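SnoaL-like domain-containing protein (PDB 4GB5) is of unknown function but has a SnoaL-like domain of the NTF2 superfamily, a cone-shaped fold of curved sheet and helices in which relatives bind or turn over small molecules. Local coordinates at residues I13-L16 with F17-A21; L26-F29 with T30-P33. All coordinates share one frame; numbering follows the deposited sequence. Where two conformers were deposited one is given.

Contact 1: residues I13-L16 with F17-A21; sequences IIEL and FGRYA
The middle turns of the long N-terminal helix 6-25, which packs against the curved sheet of this NTF2-like fold, hold this contact. Phe17 brings the edge of its ring to the preceding turn: CD2 stands 3.3 Å from Ile13 O, and Ile14 O lies in the ring plane. Phe17 CG is anti to its own carbonyl carbon (chi1 -75°), which swings the ring back beside residues 13 and 14. Backbone bonds tie the turns, Arg19 N to Glu15 O at 3.2 Å, Tyr20 N to Leu16 O at 2.8 Å, and Phe17 N to Ile14 O. On another side of the helix, in one of the two conformers of Arg19, NH2 forms an i to i+4 salt bridge with Glu15 OE2 at 2.8 Å; in that conformer the hydrogen bond is weak, bent to 118° at the hydrogen, with carboxylate and guanidinium planes turned 75° apart. The other carboxylate oxygen, Glu15 OE1, accepts from Val84 N of the second subunit, so the acid ties this helix to strand 74-87 of that subunit. With an alanine at Phe17, a gap between helix and sheet is likely to open and His82 would probably lose its edge-to-face ring partner. Around the helix, Phe17 packs on Ile79, Ile93 and Leu134, Ile13 and Leu16 rest on Trp132, and Tyr20 meets Tyr121 edge-to-face, spanning strands 74-87, 90-102, 114-128 and 131-145.

Contact 2: residues L26-F29 with T30-P33; sequences LKEF and TDLP
One face of the Phe29 ring lies against Lys27 C, which sits 3.6 Å off the ring plane and nearer the rim than the centre, while the Glu28 carboxylate takes backbone N-H groups at both oxygens. This is the connection between helices 6-25 and 32-36, entered through a Schellman motif with Lys27 at positive phi; Glu28 binds three successive amides as the chain turns into the second helix. OE1 of Glu28 accepts twice: from Asp31 N at 3.0 Å on its syn lone pair, and from Thr30 N at 3.0 Å, 42° above the carboxylate plane. Glu28 OE2 takes Leu32 N at 2.8 Å on the syn side. A bend at chi2 (-74°) folds the acid back over the turn, and the three bonds fix its rotation; these amides probably favour the charged form. Leu32 and Pro33 pack on Ile23, and Phe29 on Ile23 and Leu65, joining the turn to helices 6-25 and 58-69. Pro33 CD lies 3.5 Å from Glu28 O, a buried carbonyl oxygen with no polar partner. Asp31 OD2 approaches Glu28 OE2 to 4.1 Å, probably eased by the salt bridge of Asp31 OD2 to Arg35. One water donates to both, 2.6 Å from Glu28 OE2.

Along the chain the two contacts come in series: residues 13-21 occupy the middle of helix 6-25, and the turn that follows, residues 26-33, takes the chain from the end of that helix into helix 32-36. Their centres lie about 13 Å apart, and contact 1 is the more deeply buried. They touch where Arg19 O and Leu32 CD2 pack at 4.0 Å, and Val36 of the second helix meets both Arg19 and Tyr20. Contact 1 thus seats the long helix on the curved sheet and at the subunit interface, whereas contact 2 reverses the chain so that helix 32-36 packs beside it, within the same SnoaL-like domain.

Contact 1: residues I13-L16 with F17-A21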
loop_
_atom_site.group_PDB
_atom_site.type_symbol
_atom_site.label_atom_id
_atom_site.label_comp_id
_atom_site.label_asym_id
_atom_site.label_seq_id
_atom_site.Cartn_x
_atom_site.Cartn_y
_atom_site.Cartn_z
ATOM N N ILE A 13 9.996 11.228 7.520
ATOM C CA ILE A 13 9.740 11.565 6.111
ATOM C C ILE A 13 8.722 10.580 5.550
ATOM O O ILE A 13 7.774 10.983 4.847
ATOM C CB ILE A 13 11.036 11.587 5.313
ATOM C CG1 ILE A 13 11.859 12.795 5.717
ATOM C CG2 ILE A 13 10.782 11.586 3.782
ATOM C CD1 ILE A 13 13.276 12.703 5.175
ATOM N N ILE A 14 8.875 9.291 5.830
ATOM C CA ILE A 14 7.884 8.318 5.359
ATOM C C ILE A 14 6.524 8.638 5.971
ATOM O O ILE A 14 5.501 8.611 5.265
ATOM C CB ILE A 14 8.350 6.856 5.567
ATOM C CG1 ILE A 14 9.524 6.586 4.659
ATOM C CG2 ILE A 14 7.217 5.852 5.281
ATOM C CD1 ILE A 14 10.238 5.291 4.862
ATOM N N GLU A 15 6.480 8.933 7.250
ATOM C CA GLU A 15 5.200 9.241 7.904
ATOM C C GLU A 15 4.542 10.439 7.278
ATOM O O GLU A 15 3.310 10.519 7.240
ATOM C CB GLU A 15 5.439 9.474 9.387
ATOM C CG GLU A 15 4.225 9.737 10.185
ATOM C CD GLU A 15 4.500 9.714 11.670
ATOM O OE1 GLU A 15 4.584 8.616 12.280
ATOM O OE2 GLU A 15 4.651 10.822 12.220
ATOM N N LEU A 16 5.304 11.404 6.769
ATOM C CA LEU A 16 4.686 12.552 6.106
ATOM C C LEU A 16 3.784 12.156 4.983
ATOM O O LEU A 16 2.789 12.845 4.696
ATOM C CB LEU A 16 5.698 13.487 5.459
ATOM C CG LEU A 16 6.349 14.512 6.322
ATOM C CD1 LEU A 16 7.390 15.245 5.527
ATOM C CD2 LEU A 16 5.288 15.500 6.790
ATOM N N PHE A 17 4.109 11.049 4.315
ATOM C CA PHE A 17 3.257 10.571 3.236
ATOM C C PHE A 17 1.935 10.010 3.746
ATOM O O PHE A 17 0.936 10.067 3.033
ATOM C CB PHE A 17 4.009 9.556 2.361
ATOM C CG PHE A 17 4.986 10.213 1.481
ATOM C CD1 PHE A 17 4.618 10.540 0.169
ATOM C CD2 PHE A 17 6.242 10.575 1.904
ATOM C CE1 PHE A 17 5.484 11.170 -0.690
ATOM C CE2 PHE A 17 7.102 11.240 1.070
ATOM C CZ PHE A 17 6.744 11.535 -0.251
ATOM N N GLY A 18 1.908 9.473 4.968
ATOM C CA GLY A 18 0.646 9.091 5.602
ATOM C C GLY A 18 -0.227 10.319 5.856
ATOM O O GLY A 18 -1.419 10.322 5.544
ATOM N N ARG A 19 0.376 11.362 6.409
ATOM C CA ARG A 19 -0.323 12.608 6.653
ATOM C C ARG A 19 -0.748 13.282 5.344
ATOM O O ARG A 19 -1.832 13.895 5.263
ATOM C CB ARG A 19 0.548 13.546 7.492
ATOM C CG ARG A 19 0.939 13.000 8.862
ATOM C CD ARG A 19 1.382 14.123 9.783
ATOM N NE ARG A 19 0.913 13.937 11.155
ATOM C CZ ARG A 19 1.635 13.413 12.137
ATOM N NH1 ARG A 19 1.121 13.291 13.347
ATOM N NH2 ARG A 19 2.878 13.014 11.915
ATOM N N TYR A 20 0.084 13.186 4.307
ATOM C CA TYR A 20 -0.271 13.724 2.999
ATOM C C TYR A 20 -1.536 13.074 2.475
ATOM O O TYR A 20 -2.461 13.740 1.981
ATOM C CB TYR A 20 0.883 13.509 2.001
ATOM C CG TYR A 20 0.554 13.927 0.562
ATOM C CD1 TYR A 20 0.812 15.182 0.121
ATOM C CD2 TYR A 20 -0.038 13.036 -0.338
ATOM C CE1 TYR A 20 0.522 15.579 -1.152
ATOM C CE2 TYR A 20 -0.329 13.409 -1.622
ATOM C CZ TYR A 20 -0.045 14.684 -2.030
ATOM O OH TYR A 20 -0.345 15.073 -3.317
ATOM N N ALA A 21 -1.575 11.768 2.550
ATOM C CA ALA A 21 -2.772 11.015 2.118
ATOM C C ALA A 21 -3.977 11.351 2.942
ATOM O O ALA A 21 -5.080 11.454 2.417
ATOM C CB ALA A 21 -2.494 9.524 2.118
#

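Contact 2: residues L26-F29 with T30-P33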
loop_
_atom_site.group_PDB
_atom_site.type_symbol
_atom_site.label_atom_id
_atom_site.label_comp_id
_atom_site.label_asym_id
_atom_site.label_seq_id
_atom_site.Cartn_x
_atom_site.Cartn_y
_atom_site.Cartn_z
ATOM N N LEU A 26 -9.213 12.441 4.308
ATOM C CA LEU A 26 -10.059 12.982 5.409
ATOM C C LEU A 26 -10.664 14.338 5.061
ATOM O O LEU A 26 -11.422 14.871 5.855
ATOM C CB LEU A 26 -9.244 13.151 6.692
ATOM C CG LEU A 26 -8.626 11.902 7.315
ATOM C CD1 LEU A 26 -7.621 12.225 8.399
ATOM C CD2 LEU A 26 -9.711 10.955 7.820
ATOM N N LYS A 27 -10.333 14.875 3.889
ATOM C CA LYS A 27 -10.773 16.205 3.409
ATOM C C LYS A 27 -10.514 17.335 4.380
ATOM O O LYS A 27 -11.384 18.172 4.652
ATOM C CB LYS A 27 -12.231 16.205 2.959
ATOM C CG LYS A 27 -12.433 15.628 1.577
ATOM C CD LYS A 27 -13.818 15.896 1.036
ATOM C CE LYS A 27 -14.231 14.953 -0.064
ATOM N NZ LYS A 27 -15.602 15.241 -0.525
ATOM N N GLU A 28 -9.305 17.341 4.904
ATOM C CA GLU A 28 -8.890 18.276 5.922
ATOM C C GLU A 28 -7.824 19.157 5.328
ATOM O O GLU A 28 -6.630 18.850 5.327
ATOM C CB GLU A 28 -8.418 17.543 7.167
ATOM C CG GLU A 28 -8.625 18.407 8.407
ATOM C CD GLU A 28 -7.644 19.530 8.521
ATOM O OE1 GLU A 28 -8.004 20.657 8.136
ATOM O OE2 GLU A 28 -6.534 19.270 9.036
ATOM N N PHE A 29 -8.287 20.252 4.740
ATOM C CA PHE A 29 -7.424 21.107 3.918
ATOM C C PHE A 29 -6.942 22.374 4.592
ATOM O O PHE A 29 -6.420 23.282 3.950
ATOM C CB PHE A 29 -8.167 21.474 2.612
ATOM C CG PHE A 29 -8.641 20.274 1.849
ATOM C CD1 PHE A 29 -7.731 19.441 1.225
ATOM C CD2 PHE A 29 -9.986 19.991 1.770
ATOM C CE1 PHE A 29 -8.151 18.308 0.529
ATOM C CE2 PHE A 29 -10.418 18.873 1.049
ATOM C CZ PHE A 29 -9.488 18.038 0.457
ATOM N N THR A 30 -7.158 22.475 5.898
ATOM C CA THR A 30 -6.877 23.697 6.636
ATOM C C THR A 30 -5.698 23.560 7.577
ATOM O O THR A 30 -4.708 24.288 7.429
ATOM C CB THR A 30 -8.156 24.085 7.405
ATOM O OG1 THR A 30 -9.200 24.310 6.442
ATOM C CG2 THR A 30 -7.917 25.303 8.230
ATOM N N ASP A 31 -5.803 22.669 8.555
ATOM C CA ASP A 31 -4.738 22.434 9.535
ATOM C C ASP A 31 -3.628 21.503 9.024
ATOM O O ASP A 31 -2.440 21.857 9.062
ATOM C CB ASP A 31 -5.361 21.881 10.830
ATOM C CG ASP A 31 -4.327 21.511 11.882
ATOM O OD1 ASP A 31 -3.827 22.432 12.549
ATOM O OD2 ASP A 31 -4.035 20.305 12.059
ATOM N N LEU A 32 -4.013 20.331 8.550
ATOM C CA LEU A 32 -3.067 19.283 8.147
ATOM C C LEU A 32 -2.057 19.800 7.110
ATOM O O LEU A 32 -0.859 19.467 7.225
ATOM C CB LEU A 32 -3.810 18.058 7.673
ATOM C CG LEU A 32 -3.196 16.690 7.850
ATOM C CD1 LEU A 32 -2.414 16.534 9.165
ATOM C CD2 LEU A 32 -4.347 15.690 7.756
ATOM N N PRO A 33 -2.491 20.585 6.082
ATOM C CA PRO A 33 -1.445 21.013 5.131
ATOM C C PRO A 33 -0.301 21.776 5.785
ATOM O O PRO A 33 0.825 21.648 5.278
ATOM C CB PRO A 33 -2.201 21.877 4.135
ATOM C CG PRO A 33 -3.606 21.280 4.148
ATOM C CD PRO A 33 -3.847 20.902 5.569
HETATM O O HOH W 1 -6.135 18.073 11.307
#